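Local structure of protein LST4 (Kluyveromyces lactis, 4ZY8) at residues E112-P115 against H116-F120. The protein is a DENN-family protein, seen here as its longin domain, and is probably involved in amino acid uptake and in protein trafficking from the Golgi to the plasma membrane. Residues are numbered along the deposited sequence; the frame is centred on the assembly and turned at random.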
# COMPACT_ATOMS: atom_id res chain seq x y z
N GLU A 112 8.07 -2.23 -15.75
CA GLU A 112 7.91 -1.51 -17.02
C GLU A 112 6.93 -0.34 -16.91
O GLU A 112 7.15 0.72 -17.49
CB GLU A 112 7.41 -2.44 -18.12
CG GLU A 112 8.49 -3.29 -18.77
CD GLU A 112 7.91 -4.43 -19.58
OE1 GLU A 112 6.66 -4.55 -19.60
OE2 GLU A 112 8.70 -5.21 -20.16
N CYS A 113 5.86 -0.53 -16.15
CA CYS A 113 4.81 0.47 -16.02
C CYS A 113 4.97 1.34 -14.78
O CYS A 113 4.08 2.13 -14.48
CB CYS A 113 3.42 -0.21 -15.96
SG CYS A 113 2.84 -0.91 -17.55
N TRP A 114 6.08 1.20 -14.06
CA TRP A 114 6.23 1.86 -12.75
C TRP A 114 5.92 3.37 -12.75
O TRP A 114 5.33 3.87 -11.80
CB TRP A 114 7.63 1.66 -12.15
CG TRP A 114 7.66 2.22 -10.77
CD1 TRP A 114 8.30 3.36 -10.36
CD2 TRP A 114 6.95 1.72 -9.63
NE1 TRP A 114 8.05 3.58 -9.02
CE2 TRP A 114 7.23 2.58 -8.55
CE3 TRP A 114 6.11 0.62 -9.41
CZ2 TRP A 114 6.70 2.38 -7.28
CZ3 TRP A 114 5.60 0.42 -8.14
CH2 TRP A 114 5.90 1.30 -7.09
N PRO A 115 6.35 4.12 -13.79
CA PRO A 115 5.99 5.54 -13.73
C PRO A 115 4.47 5.76 -13.69
O PRO A 115 4.02 6.74 -13.12
CB PRO A 115 6.58 6.11 -15.03
CG PRO A 115 7.68 5.17 -15.37
CD PRO A 115 7.19 3.82 -14.96
N HIS A 116 3.70 4.88 -14.31
CA HIS A 116 2.24 4.98 -14.22
C HIS A 116 1.75 4.63 -12.82
O HIS A 116 0.98 5.37 -12.23
CB HIS A 116 1.55 4.08 -15.24
CG HIS A 116 1.76 4.52 -16.67
ND1 HIS A 116 2.70 3.92 -17.49
CD2 HIS A 116 1.14 5.45 -17.41
CE1 HIS A 116 2.65 4.50 -18.68
NE2 HIS A 116 1.71 5.42 -18.67
N ILE A 117 2.23 3.51 -12.29
CA ILE A 117 1.79 3.02 -10.99
C ILE A 117 2.14 4.03 -9.90
O ILE A 117 1.29 4.40 -9.11
CB ILE A 117 2.45 1.66 -10.64
CG1 ILE A 117 2.28 0.64 -11.79
CG2 ILE A 117 1.95 1.15 -9.28
CD1 ILE A 117 0.89 0.51 -12.29
N SER A 118 3.38 4.53 -9.92
CA SER A 118 3.85 5.51 -8.94
C SER A 118 3.01 6.77 -8.93
O SER A 118 2.68 7.32 -7.87
CB SER A 118 5.31 5.88 -9.23
OG SER A 118 5.72 6.89 -8.34
N SER A 119 2.63 7.22 -10.11
CA SER A 119 1.73 8.37 -10.18
C SER A 119 0.31 8.06 -9.61
O SER A 119 -0.30 8.91 -8.96
CB SER A 119 1.66 8.86 -11.63
OG SER A 119 0.74 9.92 -11.75
N PHE A 120 -0.21 6.87 -9.84
CA PHE A 120 -1.51 6.49 -9.25
C PHE A 120 -1.40 6.34 -7.71
O PHE A 120 -2.33 6.65 -6.99
CB PHE A 120 -2.03 5.19 -9.86
CG PHE A 120 -2.45 5.32 -11.30
CD1 PHE A 120 -3.15 6.41 -11.75
CD2 PHE A 120 -2.15 4.31 -12.21
CE1 PHE A 120 -3.55 6.51 -13.08
CE2 PHE A 120 -2.55 4.42 -13.56
CZ PHE A 120 -3.24 5.51 -13.98
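Trp-114 and Ser-118, one turn apart, make the tight side of this helix start. The indole lies against the Ser-118 side chain, whose CB sits over one face of the five-membered ring in a CH-pi contact, 4.0 Å from CB to the ring centroid and closest to NE1. With CG of Trp-114 anti to the backbone nitrogen (chi1 -174°), the indole reaches out beside the Ser-118 and Ile-117 side chains. There it meets buried Ile-117, the two side chains crossing at about a right angle, with CZ3 of Trp-114 3.9 Å from CG2 of Ile-117. Ser-118 N also donates to Trp-114 O (2.8 Å, 170°). Cys-113, at the N-cap between helix 107-112 and helix 114-134, offers its carbonyl O to Ile-117 N at 3.2 Å. Asp-69 of strand 68-74 touches both Trp-114 and Ser-118, so this side faces the edge strand of the longin sheet. Were Trp-114 an alanine, Ser-118 CB and Ile-117 CG2 would probably lose the aromatic surface they lie against, leaving a gap beside that strand.

The other side is looser, with Pro-115, His-116 and Ser-119 exposed to solvent. Cys-113 O takes a weak bond from His-116 N and lies at the edge of the His-116 imidazole, in its plane. Pro-115 O adds a weak, long bond, 3.4 Å from Ser-119 N. Pro-115 has no N-H to donate, which is tolerated in the first turn, where the backbone N-H has no acceptor within its own helix. Backbone hydrogen bonds and apolar or CH-pi packing, with no salt bridge, join the two segments, so the contact probably depends little on side-chain charge.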